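Local coordinates for putative tRNA (Adenine(37)-N6)-methyltransferase (Pseudomonas aeruginosa, PDB 7BTU), which probably methylates N6-threonylcarbamoyladenosine at position 37 of tRNA, with S-adenosyl-L-methionine as the methyl donor, at residues V184-L187 against I188-L192; Y222-P225 against D226-R229; K137-P141 against Y142-V146. All blocks are in the same frame, centred on the assembly; numbering follows the deposited sequence. Where two conformers were deposited one is given.

Interaction 1: V184-L187 against I188-L192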
ATOM      1  N   VAL B 184     -20.317 -10.745  17.506  1.00 16.12           N
ATOM      2  CA  VAL B 184     -20.448  -9.427  18.135  1.00 18.43           C
ATOM      3  C   VAL B 184     -19.641  -9.357  19.423  1.00 17.02           C
ATOM      4  O   VAL B 184     -18.998  -8.337  19.719  1.00 15.21           O
ATOM      5  CB  VAL B 184     -21.933  -9.073  18.365  1.00 20.49           C
ATOM      6  CG1 VAL B 184     -22.088  -7.842  19.363  1.00 18.74           C
ATOM      7  CG2 VAL B 184     -22.612  -8.746  17.036  1.00 19.03           C
ATOM      8  N   ALA B 185     -19.717 -10.398  20.249  1.00 20.77           N
ATOM      9  CA  ALA B 185     -19.003 -10.346  21.527  1.00 20.91           C
ATOM     10  C   ALA B 185     -17.505 -10.224  21.293  1.00 23.50           C
ATOM     11  O   ALA B 185     -16.823  -9.420  21.948  1.00 17.92           O
ATOM     12  CB  ALA B 185     -19.302 -11.588  22.360  1.00 19.64           C
ATOM     13  N   GLU B 186     -16.975 -11.008  20.333  1.00 18.45           N
ATOM     14  CA  GLU B 186     -15.548 -10.964  20.052  1.00 18.40           C
ATOM     15  C   GLU B 186     -15.163  -9.625  19.459  1.00 14.64           C
ATOM     16  O   GLU B 186     -14.120  -9.062  19.809  1.00 18.74           O
ATOM     17  CB  GLU B 186     -15.149 -12.070  19.069  1.00 19.21           C
ATOM     18  CG  GLU B 186     -15.137 -13.422  19.789  1.00 30.87           C
ATOM     19  CD  GLU B 186     -14.712 -14.526  18.844  1.00 48.33           C
ATOM     20  OE1 GLU B 186     -15.591 -15.041  18.132  1.00 58.97           O
ATOM     21  OE2 GLU B 186     -13.506 -14.856  18.801  1.00 56.90           O
ATOM     22  N   LEU B 187     -16.005  -9.099  18.583  1.00 14.01           N
ATOM     23  CA  LEU B 187     -15.700  -7.786  18.007  1.00 15.23           C
ATOM     24  C   LEU B 187     -15.627  -6.747  19.106  1.00 15.91           C
ATOM     25  O   LEU B 187     -14.711  -5.906  19.126  1.00 16.65           O
ATOM     26  CB  LEU B 187     -16.766  -7.395  16.996  1.00 14.03           C
ATOM     27  CG  LEU B 187     -16.684  -5.960  16.442  1.00 19.38           C
ATOM     28  CD1 LEU B 187     -15.412  -5.691  15.678  1.00 16.27           C
ATOM     29  CD2 LEU B 187     -17.902  -5.741  15.537  1.00 23.40           C
ATOM     30  N   ILE B 188     -16.621  -6.759  19.998  1.00 15.85           N
ATOM     31  CA  ILE B 188     -16.643  -5.752  21.067  1.00 15.55           C
ATOM     32  C   ILE B 188     -15.366  -5.849  21.886  1.00 17.61           C
ATOM     33  O   ILE B 188     -14.680  -4.855  22.131  1.00 19.32           O
ATOM     34  CB  ILE B 188     -17.908  -5.896  21.938  1.00 14.18           C
ATOM     35  CG1 ILE B 188     -19.162  -5.458  21.157  1.00 16.85           C
ATOM     36  CG2 ILE B 188     -17.740  -5.095  23.293  1.00 13.34           C
ATOM     37  CD1 ILE B 188     -20.537  -5.737  21.894  1.00 14.12           C
ATOM     38  N   GLU B 189     -15.004  -7.071  22.279  1.00 16.24           N
ATOM     39  CA  GLU B 189     -13.795  -7.275  23.058  1.00 18.68           C
ATOM     40  C   GLU B 189     -12.559  -6.791  22.300  1.00 21.60           C
ATOM     41  O   GLU B 189     -11.676  -6.154  22.890  1.00 19.35           O
ATOM     42  CB  GLU B 189     -13.690  -8.765  23.402  1.00 23.71           C
ATOM     43  CG  GLU B 189     -12.423  -9.207  24.029  1.00 39.53           C
ATOM     44  CD  GLU B 189     -12.672 -10.211  25.142  1.00 50.78           C
ATOM     45  OE1 GLU B 189     -13.850 -10.624  25.326  1.00 54.09           O
ATOM     46  OE2 GLU B 189     -11.703 -10.542  25.864  1.00 55.37           O
ATOM     47  N   GLN B 190     -12.451  -7.130  20.999  1.00 15.61           N
ATOM     48  CA  GLN B 190     -11.251  -6.772  20.267  1.00 17.01           C
ATOM     49  C   GLN B 190     -11.169  -5.273  20.028  1.00 17.77           C
ATOM     50  O   GLN B 190     -10.082  -4.713  20.010  1.00 18.23           O
ATOM     51  CB  GLN B 190     -11.184  -7.519  18.924  1.00 16.87           C
ATOM     52  CG  GLN B 190     -10.910  -9.015  19.156  1.00 19.80           C
ATOM     53  CD  GLN B 190     -11.292  -9.868  17.990  1.00 23.52           C
ATOM     54  OE1 GLN B 190     -11.322  -9.396  16.842  1.00 21.17           O
ATOM     55  NE2 GLN B 190     -11.565 -11.157  18.260  1.00 21.69           N
ATOM     56  N   CYS B 191     -12.322  -4.622  19.798  0.61 16.80           N
ATOM     57  CA  CYS B 191     -12.389  -3.163  19.613  0.61 18.87           C
ATOM     58  C   CYS B 191     -12.058  -2.420  20.906  0.61 20.04           C
ATOM     59  O   CYS B 191     -11.335  -1.407  20.906  0.61 17.37           O
ATOM     60  CB  CYS B 191     -13.814  -2.786  19.141  0.61 18.23           C
ATOM     61  SG  CYS B 191     -14.262  -0.995  19.021  0.61 21.78           S
ATOM     62  N   LEU B 192     -12.642  -2.870  22.019  1.00 16.19           N
ATOM     63  CA  LEU B 192     -12.463  -2.162  23.275  1.00 20.58           C
ATOM     64  C   LEU B 192     -11.055  -2.332  23.799  1.00 23.85           C
ATOM     65  O   LEU B 192     -10.494  -1.385  24.381  1.00 26.76           O
ATOM     66  CB  LEU B 192     -13.492  -2.645  24.315  1.00 19.79           C
ATOM     67  CG  LEU B 192     -14.917  -2.157  23.960  1.00 22.38           C
ATOM     68  CD1 LEU B 192     -15.942  -2.546  25.009  1.00 20.28           C
ATOM     69  CD2 LEU B 192     -14.892  -0.659  23.782  1.00 25.55           C
TER
HETATM   70  O   HOH W   1     -12.261 -13.553  16.645  1.00 29.58           O
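V184 and I188, one helical turn apart, make the tight side of this contact, where CG1 of V184 lies 3.6 Å from CD1 of I188 and the two branched side chains cross obliquely. The V184 methyl reaches its neighbour because chi1 of 166° places it beside the residue's own carbonyl carbon. I188 answers with CG1 turned back beside its backbone N (chi1 -71°), so that this methylene comes within 3.2 Å of V184 O. The same oxygen accepts the backbone N-H of I188 at 2.9 Å, and I188 thus meets V184 through both main chain and side chain. The bond belongs to the regular i to i+4 ladder of the alpha helix 184-193, which A185 with E189, E186 with Q190 and L187 with C191 continue. This helix packs on the mixed sheet of the C-terminal region: V184 touches L216, while I188 rests on V218, V230 and V233.

Towards solvent the ties between side chains are longer and partly made by water. E186 is exposed, and CB of this residue stands 3.8 Å from NE2 of Q190. One water spans the two polar ends, donating to E186 OE2 at 2.8 Å and accepting from Q190 NE2 at 3.0 Å. The Q190 carboxamide is also held at its other end, where OE1 accepts a hydrogen bond from A36 N. Its chain passes the oxygen end of the E186 carbonyl, with CG of Q190 at 3.3 Å from E186 O.

Interaction 2: Y222-P225 against D226-R229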
ATOM      1  N   TYR B 222     -14.570   2.366  32.630  1.00 17.94           N
ATOM      2  CA  TYR B 222     -13.258   1.928  33.112  1.00 18.84           C
ATOM      3  C   TYR B 222     -13.337   1.677  34.604  1.00 19.41           C
ATOM      4  O   TYR B 222     -13.185   2.620  35.371  1.00 20.21           O
ATOM      5  CB  TYR B 222     -12.207   3.001  32.860  1.00 24.54           C
ATOM      6  CG  TYR B 222     -11.847   3.102  31.423  1.00 26.72           C
ATOM      7  CD1 TYR B 222     -12.608   3.874  30.557  1.00 33.82           C
ATOM      8  CD2 TYR B 222     -10.767   2.406  30.917  1.00 26.31           C
ATOM      9  CE1 TYR B 222     -12.262   3.966  29.199  1.00 36.27           C
ATOM     10  CE2 TYR B 222     -10.406   2.513  29.574  1.00 31.48           C
ATOM     11  CZ  TYR B 222     -11.176   3.269  28.723  1.00 38.29           C
ATOM     12  OH  TYR B 222     -10.815   3.352  27.380  1.00 48.98           O
ATOM     13  N   PRO B 223     -13.517   0.444  35.072  1.00 19.39           N
ATOM     14  CA  PRO B 223     -13.495   0.228  36.557  1.00 21.01           C
ATOM     15  C   PRO B 223     -12.152   0.554  37.182  1.00 21.82           C
ATOM     16  O   PRO B 223     -12.084   0.883  38.380  1.00 22.78           O
ATOM     17  CB  PRO B 223     -13.825  -1.273  36.740  1.00 21.86           C
ATOM     18  CG  PRO B 223     -14.314  -1.749  35.411  1.00 20.33           C
ATOM     19  CD  PRO B 223     -13.817  -0.785  34.317  1.00 19.75           C
ATOM     20  N   ARG B 224     -11.076   0.419  36.410  1.00 22.32           N
ATOM     21  CA  ARG B 224      -9.708   0.736  36.790  1.00 28.86           C
ATOM     22  C   ARG B 224      -9.043   1.271  35.530  1.00 27.08           C
ATOM     23  O   ARG B 224      -9.526   1.008  34.426  1.00 23.15           O
ATOM     24  CB  ARG B 224      -8.934  -0.492  37.289  1.00 33.73           C
ATOM     25  CG  ARG B 224      -9.638  -1.338  38.308  1.00 40.25           C
ATOM     26  CD  ARG B 224      -8.666  -2.362  38.899  1.00 48.23           C
ATOM     27  NE  ARG B 224      -7.962  -3.076  37.836  1.00 54.11           N
ATOM     28  CZ  ARG B 224      -8.218  -4.337  37.503  1.00 60.23           C
ATOM     29  NH1 ARG B 224      -9.164  -5.002  38.161  1.00 62.44           N
ATOM     30  NH2 ARG B 224      -7.536  -4.931  36.523  1.00 61.52           N
ATOM     31  N   PRO B 225      -7.929   2.000  35.655  1.00 30.66           N
ATOM     32  CA  PRO B 225      -7.264   2.489  34.433  1.00 34.33           C
ATOM     33  C   PRO B 225      -6.902   1.393  33.441  1.00 34.58           C
ATOM     34  O   PRO B 225      -6.836   1.676  32.237  1.00 36.84           O
ATOM     35  CB  PRO B 225      -6.013   3.190  34.979  1.00 37.26           C
ATOM     36  CG  PRO B 225      -6.446   3.654  36.311  1.00 38.79           C
ATOM     37  CD  PRO B 225      -7.326   2.578  36.867  1.00 32.06           C
ATOM     38  N   ASP B 226      -6.736   0.144  33.884  1.00 32.50           N
ATOM     39  CA  ASP B 226      -6.315  -0.933  32.990  1.00 35.35           C
ATOM     40  C   ASP B 226      -7.415  -1.971  32.757  1.00 32.22           C
ATOM     41  O   ASP B 226      -7.131  -3.124  32.416  1.00 28.88           O
ATOM     42  CB  ASP B 226      -5.046  -1.588  33.537  1.00 43.29           C
ATOM     43  CG  ASP B 226      -5.216  -2.102  34.958  1.00 45.54           C
ATOM     44  OD1 ASP B 226      -6.283  -1.861  35.572  1.00 39.88           O
ATOM     45  OD2 ASP B 226      -4.268  -2.741  35.469  1.00 52.68           O
ATOM     46  N   LEU B 227      -8.673  -1.591  32.916  1.00 28.90           N
ATOM     47  CA  LEU B 227      -9.741  -2.555  32.734  1.00 23.26           C
ATOM     48  C   LEU B 227     -10.951  -1.831  32.180  1.00 22.53           C
ATOM     49  O   LEU B 227     -11.323  -0.759  32.672  1.00 24.42           O
ATOM     50  CB  LEU B 227     -10.083  -3.266  34.065  1.00 25.47           C
ATOM     51  CG  LEU B 227     -11.259  -4.256  34.097  1.00 22.69           C
ATOM     52  CD1 LEU B 227     -10.986  -5.470  33.213  1.00 23.58           C
ATOM     53  CD2 LEU B 227     -11.552  -4.747  35.596  1.00 23.76           C
ATOM     54  N   ILE B 228     -11.526  -2.418  31.144  1.00 20.29           N
ATOM     55  CA  ILE B 228     -12.780  -1.976  30.570  1.00 18.30           C
ATOM     56  C   ILE B 228     -13.861  -2.971  30.935  1.00 17.80           C
ATOM     57  O   ILE B 228     -13.639  -4.191  30.900  1.00 20.23           O
ATOM     58  CB  ILE B 228     -12.633  -1.832  29.047  1.00 21.28           C
ATOM     59  CG1 ILE B 228     -11.798  -0.563  28.741  1.00 27.57           C
ATOM     60  CG2 ILE B 228     -13.999  -1.798  28.420  1.00 20.96           C
ATOM     61  CD1 ILE B 228     -11.524  -0.300  27.218  1.00 27.45           C
ATOM     62  N   ARG B 229     -15.043  -2.464  31.244  1.00 16.89           N
ATOM     63  CA  ARG B 229     -16.194  -3.304  31.529  1.00 16.77           C
ATOM     64  C   ARG B 229     -17.311  -2.958  30.568  1.00 15.77           C
ATOM     65  O   ARG B 229     -17.670  -1.789  30.441  1.00 16.77           O
ATOM     66  CB  ARG B 229     -16.633  -3.128  33.011  1.00 17.39           C
ATOM     67  CG  ARG B 229     -18.064  -3.623  33.297  1.00 26.41           C
ATOM     68  CD  ARG B 229     -18.592  -3.057  34.721  1.00 34.00           C
ATOM     69  NE  ARG B 229     -19.919  -3.569  35.101  1.00 19.24           N
ATOM     70  CZ  ARG B 229     -20.088  -4.839  35.424  1.00 20.43           C
ATOM     71  NH1 ARG B 229     -19.029  -5.618  35.404  1.00 26.21           N
ATOM     72  NH2 ARG B 229     -21.275  -5.342  35.783  1.00 21.69           N
TER
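Y222 lays its ring alongside I228, the two side chains pointing the same way, and its CE2 comes within 3.5 Å of I228 CG1. The ring meets this methylene obliquely, while W220 touches both Y222 and I228 and extends the apolar patch. The main chain of Y222 approaches as well, through a CA-H...O contact in which its CA stands 3.3 Å from L227 O.

P223, where the chain turns a corner, has no N-H to offer that oxygen and sets its ring against it instead, with P223 CD 3.0 Å from L227 O. Farther out on the same ring, CG of P223 packs 3.6 Å from R229 CB, the two side chains crossing at about a right angle.

R224 carries the polar part. Its chain bends at chi3 and presents NE to D226 OD1 at 3.1 Å in a salt bridge; NE approaches OD1 from the syn side, and the oxygen lies close to the guanidinium plane. A weak second bond runs from R224 NH2 to the same OD1 at 3.4 Å. The two flat groups are steeply inclined, 77° apart, and D226 reaches the arginine by placing CG between its own backbone N and carbonyl carbon (chi1 56°). L227 covers one face of the guanidinium, its CD2 being 3.5 Å from R224 NH1.

P225 follows at the second position of a type I beta turn, which its ring-restricted phi suits well. The turn is closed by L227 N donating to R224 O at 3.1 Å, from above the carbonyl plane, and it forms the exposed tip of the beta hairpin that joins antiparallel strands 216-222 and 227-234.

Interaction 3: K137-P141 against Y142-V146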
ATOM      1  N   LYS B 137      -5.729  -5.393  -4.875  1.00 16.79           N
ATOM      2  CA  LYS B 137      -4.501  -6.070  -5.350  1.00 16.67           C
ATOM      3  C   LYS B 137      -4.054  -7.044  -4.269  1.00 17.05           C
ATOM      4  O   LYS B 137      -4.265  -6.782  -3.079  1.00 17.60           O
ATOM      5  CB  LYS B 137      -3.350  -5.077  -5.614  1.00 21.93           C
ATOM      6  N   PRO B 138      -3.389  -8.140  -4.639  1.00 17.30           N
ATOM      7  CA  PRO B 138      -2.846  -9.061  -3.623  1.00 17.72           C
ATOM      8  C   PRO B 138      -1.773  -8.376  -2.815  1.00 19.00           C
ATOM      9  O   PRO B 138      -0.937  -7.670  -3.366  1.00 16.37           O
ATOM     10  CB  PRO B 138      -2.212 -10.210  -4.445  1.00 17.71           C
ATOM     11  CG  PRO B 138      -2.788 -10.077  -5.797  1.00 21.30           C
ATOM     12  CD  PRO B 138      -3.139  -8.602  -6.018  1.00 18.37           C
ATOM     13  N   TYR B 139      -1.780  -8.640  -1.505  1.00 14.54           N
ATOM     14  CA  TYR B 139      -0.649  -8.320  -0.651  1.00 18.16           C
ATOM     15  C   TYR B 139       0.436  -9.379  -0.866  1.00 16.85           C
ATOM     16  O   TYR B 139       0.158 -10.579  -0.845  1.00 18.67           O
ATOM     17  CB  TYR B 139      -1.109  -8.278   0.823  1.00 14.80           C
ATOM     18  CG  TYR B 139      -0.001  -7.879   1.778  1.00 15.99           C
ATOM     19  CD1 TYR B 139       0.956  -8.804   2.200  1.00 17.30           C
ATOM     20  CD2 TYR B 139       0.121  -6.548   2.210  1.00 18.30           C
ATOM     21  CE1 TYR B 139       2.006  -8.425   3.074  1.00 19.31           C
ATOM     22  CE2 TYR B 139       1.160  -6.165   3.101  1.00 14.46           C
ATOM     23  CZ  TYR B 139       2.095  -7.077   3.488  1.00 15.33           C
ATOM     24  OH  TYR B 139       3.114  -6.701   4.347  1.00 19.29           O
ATOM     25  N   VAL B 140       1.669  -8.940  -1.109  1.00 18.15           N
ATOM     26  CA  VAL B 140       2.761  -9.869  -1.390  1.00 15.50           C
ATOM     27  C   VAL B 140       3.933  -9.565  -0.470  1.00 19.76           C
ATOM     28  O   VAL B 140       4.590  -8.523  -0.636  1.00 17.63           O
ATOM     29  CB  VAL B 140       3.204  -9.783  -2.873  1.00 19.70           C
ATOM     30  CG1 VAL B 140       4.298 -10.811  -3.178  1.00 22.20           C
ATOM     31  CG2 VAL B 140       2.031  -9.982  -3.779  1.00 21.16           C
ATOM     32  N   PRO B 141       4.251 -10.461   0.475  1.00 21.77           N
ATOM     33  CA  PRO B 141       5.219 -10.116   1.535  1.00 22.81           C
ATOM     34  C   PRO B 141       6.599  -9.753   1.034  1.00 22.52           C
ATOM     35  O   PRO B 141       7.271  -8.898   1.625  1.00 22.57           O
ATOM     36  CB  PRO B 141       5.306 -11.414   2.368  1.00 27.90           C
ATOM     37  CG  PRO B 141       4.088 -12.202   2.054  1.00 23.44           C
ATOM     38  CD  PRO B 141       3.538 -11.725   0.726  1.00 21.35           C
ATOM     39  N   TYR B 142       7.110 -10.451   0.025  1.00 21.15           N
ATOM     40  CA  TYR B 142       8.472 -10.104  -0.338  1.00 25.86           C
ATOM     41  C   TYR B 142       8.554  -8.651  -0.784  1.00 20.49           C
ATOM     42  O   TYR B 142       9.558  -7.992  -0.503  1.00 24.77           O
ATOM     43  CB  TYR B 142       9.013 -11.059  -1.410  1.00 28.32           C
ATOM     44  CG  TYR B 142       8.759 -10.600  -2.818  1.00 31.74           C
ATOM     45  CD1 TYR B 142       9.544  -9.611  -3.401  1.00 32.33           C
ATOM     46  CD2 TYR B 142       7.775 -11.201  -3.597  1.00 29.34           C
ATOM     47  CE1 TYR B 142       9.323  -9.201  -4.678  1.00 32.24           C
ATOM     48  CE2 TYR B 142       7.545 -10.782  -4.911  1.00 30.90           C
ATOM     49  CZ  TYR B 142       8.312  -9.787  -5.438  1.00 34.27           C
ATOM     50  OH  TYR B 142       8.100  -9.376  -6.739  1.00 36.65           O
ATOM     51  N   ALA B 143       7.488  -8.115  -1.384  1.00 19.22           N
ATOM     52  CA  ALA B 143       7.522  -6.735  -1.841  1.00 23.60           C
ATOM     53  C   ALA B 143       7.005  -5.750  -0.793  1.00 23.45           C
ATOM     54  O   ALA B 143       7.513  -4.628  -0.733  1.00 24.85           O
ATOM     55  CB  ALA B 143       6.715  -6.547  -3.131  1.00 23.71           C
ATOM     56  N   ASP B 144       6.064  -6.165   0.061  1.00 17.86           N
ATOM     57  CA  ASP B 144       5.306  -5.237   0.902  1.00 17.26           C
ATOM     58  C   ASP B 144       5.717  -5.274   2.377  1.00 19.02           C
ATOM     59  O   ASP B 144       5.445  -4.316   3.093  1.00 20.04           O
ATOM     60  CB  ASP B 144       3.805  -5.536   0.800  1.00 17.82           C
ATOM     61  CG  ASP B 144       3.275  -5.419  -0.627  1.00 22.06           C
ATOM     62  OD1 ASP B 144       3.876  -4.677  -1.436  1.00 20.08           O
ATOM     63  OD2 ASP B 144       2.258  -6.063  -0.955  1.00 18.95           O
ATOM     64  N   ALA B 145       6.334  -6.361   2.837  1.00 17.04           N
ATOM     65  CA  ALA B 145       6.721  -6.538   4.251  1.00 20.54           C
ATOM     66  C   ALA B 145       8.223  -6.282   4.256  1.00 19.03           C
ATOM     67  O   ALA B 145       9.022  -7.159   3.923  1.00 20.39           O
ATOM     68  CB  ALA B 145       6.365  -7.942   4.739  1.00 18.61           C
ATOM     69  N   VAL B 146       8.593  -5.076   4.654  1.00 21.89           N
ATOM     70  CA  VAL B 146       9.939  -4.548   4.478  1.00 21.92           C
ATOM     71  C   VAL B 146      10.661  -4.667   5.818  1.00 26.25           C
ATOM     72  O   VAL B 146      10.441  -3.865   6.735  1.00 25.24           O
ATOM     73  CB  VAL B 146       9.916  -3.101   3.991  1.00 18.90           C
ATOM     74  CG1 VAL B 146      11.383  -2.585   3.883  1.00 20.21           C
ATOM     75  CG2 VAL B 146       9.203  -3.021   2.581  1.00 17.55           C
TER
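A chi1 of -177° carries the Y139 ring away from the residue's own N, and a chi1 of -59° sets D144 CG beside its N; the two side chains slide past each other in opposite directions, and D144 CB comes to sit over one face of the tyrosine ring. This CH-pi contact measures 3.8 Å from D144 CB to the centroid of the Y139 ring, 26° off the normal. The carboxylate then turns back to the main chain: D144 OD2 takes the V140 N-H at 2.9 Å in a nearly straight bond, approached from above the carboxylate plane. The same oxygen is also gripped by W63 NE1 and, in a salt bridge, by R97 of the second subunit.

Here barrel strand 132-138 leads into the short helix 141-144, with V140 as N-cap and P141 in the first helical position, where a proline's missing N-H costs nothing. V140 O accepts D144 N at 2.9 Å, and P141 O accepts A145 N at 3.0 Å just beyond the helix.

On the side chain of V140, CG1 packs 3.5 Å from CD2 of Y142, whose OH bonds to R29 O of the second subunit. Y139 OH lies 3.5 Å from A145 CB and is hydrogen-bonded to D144 O and V146 N of the second subunit.

Overall arrangement
Interactions 1 and 2 belong to one substructure: helix 184-193 packs on the sheet whose hairpin turns at 222-229, and L192 O lies 3.2 Å from I228 CD1. Their centres are 15 Å apart. Interaction 1 combines a buried apolar face with a water-bridged solvent side, whereas interaction 2 is a surface contact in which an exposed salt bridge sits beside turn and proline packing. Interaction 3 is partly buried and stands apart, about 28 Å from interaction 1 and 38 Å from interaction 2 between centres. It lies where the chain leaves the N-terminal barrel and is the one of the three that the second subunit touches, so its polar groups serve both a helix start and the dimer interface.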